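Long-range contact in methyltransferase (PDB 3GIW), which is of unknown function but probably acts as an S-adenosyl-methionine-dependent methyltransferase, since it binds S-adenosyl-L-homocysteine: residues A61-L73 and I89-S101. Residues are numbered along the deposited sequence; the frame is centred on the assembly and turned at random.
Sequences ANRDWMNRAVAHL and IPTSPNLHEIAQS
I98 of 89-101 inserts as a knob into a hole formed by M66, N67, V70 and A71 of helix 61-73. Its two branches part there: the I98 side chain crosses that of N67 at about a right angle, with I98 CD1 3.5 Å from N67 OD1, while I98 CG2 lies 3.8 Å from V70 CG1. V70 divides its methyls between two residues; with CG1 anti to the backbone N (chi1 171°), that methyl meets I98 and V70 CG2 packs 3.7 Å from L95 CG, the two side chains crossing at about a right angle. L95 in turn rests on F82, D84, V108 and T165 of the central sheet. The axes of the segments 61-73 and 95-101 approach to 9.1 Å and cross at -34°, consistent with close parallel helix packing.

Toward the N-terminal end the contact turns polar. R63, bent at chi2 (73°), extends its guanidinium to the loop before helix 95-102. T91 CB lies over one face; CE of selenomethionine M66, in the conformer modelled here, lies over the other. A weak but fairly straight bond runs from R63 NH2 to P93 O (3.4 Å), near the guanidinium plane. Three waters add bridges: one accepts from R63 NE (2.7 Å to the water oxygen) and donates to N67 OD1 and P93 O, another joins NH2 to N94 OD1 and L95 N, and a third links NH1 to I89 O. N94 OD1 also accepts from T91 N, tying the loop to the same network.

N62 and R63 belong to the S-adenosyl-L-homocysteine site, empty of that ligand in this model, and the strand order 3-2-1-4-5 identifies a Rossmann-like methyltransferase fold, whose first strand, 81-85, lies between these helices in sequence.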
loop_
_atom_site.group_PDB
_atom_site.type_symbol
_atom_site.label_atom_id
_atom_site.label_comp_id
_atom_site.label_asym_id
_atom_site.label_seq_id
_atom_site.Cartn_x
_atom_site.Cartn_y
_atom_site.Cartn_z
ATOM N N ALA A 61 1.121 4.088 11.437
ATOM C CA ALA A 61 2.508 4.071 11.045
ATOM C C ALA A 61 2.677 3.646 9.584
ATOM O O ALA A 61 3.580 4.119 8.881
ATOM C CB ALA A 61 3.348 3.122 11.975
ATOM N N ASN A 62 1.853 2.734 9.113
ATOM C CA ASN A 62 1.904 2.345 7.705
ATOM C C ASN A 62 1.536 3.518 6.790
ATOM O O ASN A 62 2.225 3.776 5.782
ATOM C CB ASN A 62 0.998 1.151 7.431
ATOM C CG ASN A 62 0.921 0.806 5.946
ATOM O OD1 ASN A 62 1.814 0.139 5.437
ATOM N ND2 ASN A 62 -0.084 1.336 5.262
ATOM N N ARG A 63 0.502 4.272 7.157
ATOM C CA ARG A 63 0.120 5.445 6.371
ATOM C C ARG A 63 1.234 6.477 6.389
ATOM O O ARG A 63 1.572 7.073 5.325
ATOM C CB ARG A 63 -1.221 6.024 6.819
ATOM C CG ARG A 63 -1.784 7.057 5.803
ATOM C CD ARG A 63 -2.312 6.427 4.520
ATOM N NE ARG A 63 -2.680 7.447 3.524
ATOM C CZ ARG A 63 -3.323 7.177 2.386
ATOM N NH1 ARG A 63 -3.695 5.926 2.105
ATOM N NH2 ARG A 63 -3.597 8.166 1.529
ATOM N N ASP A 64 1.831 6.750 7.547
ATOM C CA ASP A 64 2.912 7.725 7.663
ATOM C C ASP A 64 4.124 7.306 6.801
ATOM O O ASP A 64 4.763 8.141 6.152
ATOM C CB ASP A 64 3.358 7.873 9.130
ATOM C CG ASP A 64 2.336 8.595 10.013
ATOM O OD1 ASP A 64 1.433 9.266 9.497
ATOM O OD2 ASP A 64 2.455 8.469 11.254
ATOM N N TRP A 65 4.406 6.002 6.783
ATOM C CA TRP A 65 5.477 5.435 5.982
ATOM C C TRP A 65 5.209 5.712 4.493
ATOM O O TRP A 65 6.128 6.127 3.778
ATOM C CB TRP A 65 5.662 3.913 6.251
ATOM C CG TRP A 65 6.768 3.347 5.388
ATOM C CD1 TRP A 65 8.082 3.382 5.649
ATOM C CD2 TRP A 65 6.622 2.747 4.092
ATOM N NE1 TRP A 65 8.792 2.836 4.598
ATOM C CE2 TRP A 65 7.909 2.456 3.627
ATOM C CE3 TRP A 65 5.525 2.435 3.283
ATOM C CZ2 TRP A 65 8.131 1.873 2.376
ATOM C CZ3 TRP A 65 5.771 1.895 2.042
ATOM C CH2 TRP A 65 7.045 1.593 1.623
HETATM N N MSE A 66 3.986 5.480 4.032
HETATM C CA MSE A 66 3.667 5.782 2.632
HETATM C C MSE A 66 4.033 7.229 2.330
HETATM O O MSE A 66 4.625 7.523 1.302
HETATM C CB MSE A 66 2.172 5.552 2.333
HETATM C CG MSE A 66 1.784 5.873 0.879
HETATM SE SE MSE A 66 1.309 7.744 0.508
HETATM C CE MSE A 66 -0.529 7.674 0.939
ATOM N N ASN A 67 3.647 8.133 3.219
ATOM C CA ASN A 67 3.915 9.546 3.017
ATOM C C ASN A 67 5.428 9.791 2.852
ATOM O O ASN A 67 5.851 10.509 1.940
ATOM C CB ASN A 67 3.393 10.416 4.173
ATOM C CG ASN A 67 1.874 10.414 4.331
ATOM O OD1 ASN A 67 1.122 9.942 3.494
ATOM N ND2 ASN A 67 1.431 11.018 5.414
ATOM N N ARG A 68 6.263 9.219 3.719
ATOM C CA ARG A 68 7.703 9.423 3.644
ATOM C C ARG A 68 8.300 8.739 2.398
ATOM O O ARG A 68 9.195 9.306 1.765
ATOM C CB ARG A 68 8.396 8.931 4.921
ATOM C CG ARG A 68 7.929 9.629 6.159
ATOM C CD ARG A 68 8.851 9.421 7.333
ATOM N NE ARG A 68 9.159 8.033 7.667
ATOM C CZ ARG A 68 8.319 7.184 8.255
ATOM N NH1 ARG A 68 7.098 7.557 8.603
ATOM N NH2 ARG A 68 8.684 5.922 8.459
ATOM N N ALA A 69 7.816 7.553 2.039
ATOM C CA ALA A 69 8.329 6.840 0.870
ATOM C C ALA A 69 8.013 7.597 -0.428
ATOM O O ALA A 69 8.896 7.743 -1.297
ATOM C CB ALA A 69 7.833 5.411 0.830
ATOM N N VAL A 70 6.778 8.089 -0.559
ATOM C CA VAL A 70 6.394 8.821 -1.767
ATOM C C VAL A 70 7.144 10.148 -1.852
ATOM O O VAL A 70 7.635 10.521 -2.947
ATOM C CB VAL A 70 4.864 9.009 -1.832
ATOM C CG1 VAL A 70 4.453 9.969 -2.967
ATOM C CG2 VAL A 70 4.178 7.626 -2.010
ATOM N N ALA A 71 7.295 10.851 -0.728
ATOM C CA ALA A 71 8.099 12.073 -0.714
ATOM C C ALA A 71 9.566 11.817 -1.140
ATOM O O ALA A 71 10.110 12.547 -1.970
ATOM C CB ALA A 71 8.036 12.714 0.667
ATOM N N HIS A 72 10.186 10.762 -0.629
ATOM C CA HIS A 72 11.518 10.363 -1.056
ATOM C C HIS A 72 11.569 10.121 -2.570
ATOM O O HIS A 72 12.486 10.568 -3.265
ATOM C CB HIS A 72 11.946 9.069 -0.358
ATOM C CG HIS A 72 13.306 8.586 -0.767
ATOM N ND1 HIS A 72 14.459 9.045 -0.167
ATOM C CD2 HIS A 72 13.702 7.732 -1.744
ATOM C CE1 HIS A 72 15.505 8.488 -0.750
ATOM N NE2 HIS A 72 15.074 7.672 -1.695
ATOM N N LEU A 73 10.635 9.323 -3.070
ATOM C CA LEU A 73 10.596 8.983 -4.488
ATOM C C LEU A 73 10.459 10.237 -5.373
ATOM O O LEU A 73 11.161 10.362 -6.390
ATOM C CB LEU A 73 9.478 7.993 -4.747
ATOM C CG LEU A 73 9.753 6.542 -4.324
ATOM C CD1 LEU A 73 8.432 5.770 -4.206
ATOM C CD2 LEU A 73 10.750 5.850 -5.285
ATOM N N ILE A 89 -9.168 3.364 0.747
ATOM C CA ILE A 89 -10.040 4.536 0.913
ATOM C C ILE A 89 -9.205 5.810 0.798
ATOM O O ILE A 89 -8.200 5.947 1.512
ATOM C CB ILE A 89 -10.730 4.539 2.324
ATOM C CG1 ILE A 89 -11.513 3.239 2.617
ATOM C CG2 ILE A 89 -11.618 5.762 2.460
ATOM C CD1 ILE A 89 -12.539 2.852 1.546
ATOM N N PRO A 90 -9.601 6.776 -0.055
ATOM C CA PRO A 90 -8.872 8.047 -0.113
ATOM C C PRO A 90 -8.746 8.693 1.270
ATOM O O PRO A 90 -9.719 8.751 2.027
ATOM C CB PRO A 90 -9.732 8.891 -1.065
ATOM C CG PRO A 90 -10.327 7.935 -1.913
ATOM C CD PRO A 90 -10.678 6.758 -1.043
ATOM N N THR A 91 -7.551 9.158 1.596
ATOM C CA THR A 91 -7.242 9.763 2.886
ATOM C C THR A 91 -6.178 10.841 2.682
ATOM O O THR A 91 -5.182 10.620 2.016
ATOM C CB THR A 91 -6.694 8.726 3.885
ATOM O OG1 THR A 91 -7.523 7.556 3.863
ATOM C CG2 THR A 91 -6.625 9.315 5.297
ATOM N N SER A 92 -6.366 11.991 3.296
ATOM C CA SER A 92 -5.540 13.154 3.050
ATOM C C SER A 92 -4.273 13.121 3.891
ATOM O O SER A 92 -4.331 12.867 5.105
ATOM C CB SER A 92 -6.328 14.415 3.401
ATOM O OG SER A 92 -5.657 15.547 2.914
ATOM N N PRO A 93 -3.106 13.378 3.272
ATOM C CA PRO A 93 -2.881 13.579 1.845
ATOM C C PRO A 93 -2.819 12.275 1.060
ATOM O O PRO A 93 -2.222 11.285 1.502
ATOM C CB PRO A 93 -1.522 14.283 1.818
ATOM C CG PRO A 93 -0.817 13.699 2.959
ATOM C CD PRO A 93 -1.847 13.499 4.027
ATOM N N ASN A 94 -3.419 12.285 -0.118
ATOM C CA ASN A 94 -3.321 11.120 -0.990
ATOM C C ASN A 94 -1.973 11.151 -1.698
ATOM O O ASN A 94 -1.293 12.192 -1.745
ATOM C CB ASN A 94 -4.440 11.123 -2.023
ATOM C CG ASN A 94 -5.778 10.780 -1.427
ATOM O OD1 ASN A 94 -5.979 9.658 -0.969
ATOM N ND2 ASN A 94 -6.702 11.740 -1.446
ATOM N N LEU A 95 -1.600 9.996 -2.232
ATOM C CA LEU A 95 -0.308 9.819 -2.895
ATOM C C LEU A 95 -0.068 10.937 -3.916
ATOM O O LEU A 95 1.006 11.562 -3.939
ATOM C CB LEU A 95 -0.259 8.439 -3.571
ATOM C CG LEU A 95 1.115 7.994 -4.060
ATOM C CD1 LEU A 95 1.239 6.483 -4.113
ATOM C CD2 LEU A 95 1.410 8.569 -5.380
ATOM N N HIS A 96 -1.040 11.195 -4.791
ATOM C CA HIS A 96 -0.835 12.235 -5.816
ATOM C C HIS A 96 -0.668 13.651 -5.283
ATOM O O HIS A 96 -0.048 14.493 -5.946
ATOM C CB HIS A 96 -1.912 12.198 -6.939
ATOM C CG HIS A 96 -3.189 12.888 -6.606
ATOM N ND1 HIS A 96 -4.180 12.286 -5.857
ATOM C CD2 HIS A 96 -3.651 14.116 -6.948
ATOM C CE1 HIS A 96 -5.198 13.133 -5.744
ATOM N NE2 HIS A 96 -4.897 14.250 -6.383
ATOM N N GLU A 97 -1.272 13.917 -4.136
ATOM C CA GLU A 97 -1.195 15.250 -3.536
ATOM C C GLU A 97 0.236 15.478 -3.039
ATOM O O GLU A 97 0.781 16.583 -3.189
ATOM C CB GLU A 97 -2.252 15.380 -2.432
ATOM C CG GLU A 97 -3.658 15.321 -3.011
ATOM C CD GLU A 97 -4.763 15.018 -1.989
ATOM O OE1 GLU A 97 -4.513 14.836 -0.806
ATOM O OE2 GLU A 97 -5.930 14.929 -2.419
ATOM N N ILE A 98 0.856 14.431 -2.503
ATOM C CA ILE A 98 2.264 14.511 -2.081
ATOM C C ILE A 98 3.163 14.708 -3.312
ATOM O O ILE A 98 3.996 15.627 -3.347
ATOM C CB ILE A 98 2.682 13.270 -1.280
ATOM C CG1 ILE A 98 1.938 13.217 0.048
ATOM C CG2 ILE A 98 4.216 13.261 -1.043
ATOM C CD1 ILE A 98 2.056 11.854 0.715
ATOM N N ALA A 99 2.990 13.862 -4.330
ATOM C CA ALA A 99 3.837 13.923 -5.529
ATOM C C ALA A 99 3.674 15.263 -6.237
ATOM O O ALA A 99 4.649 15.890 -6.645
ATOM C CB ALA A 99 3.488 12.776 -6.478
ATOM N N GLN A 100 2.438 15.712 -6.394
ATOM C CA GLN A 100 2.167 16.956 -7.137
ATOM C C GLN A 100 2.580 18.247 -6.398
ATOM O O GLN A 100 2.853 19.276 -7.040
ATOM C CB GLN A 100 0.703 16.994 -7.625
ATOM C CG GLN A 100 0.446 15.993 -8.790
ATOM C CD GLN A 100 -0.983 15.957 -9.295
ATOM O OE1 GLN A 100 -1.880 16.578 -8.714
ATOM N NE2 GLN A 100 -1.190 15.277 -10.406
ATOM N N SER A 101 2.658 18.176 -5.075
ATOM C CA SER A 101 3.217 19.276 -4.288
ATOM C C SER A 101 4.711 19.419 -4.558
ATOM O O SER A 101 5.257 20.520 -4.485
ATOM C CB SER A 101 2.952 19.068 -2.790
ATOM O OG SER A 101 3.709 18.005 -2.238
HETATM O O HOH W 1 -3.485 7.844 -1.647
HETATM O O HOH W 2 -1.810 10.002 3.788
HETATM O O HOH W 3 -5.768 5.873 0.140
#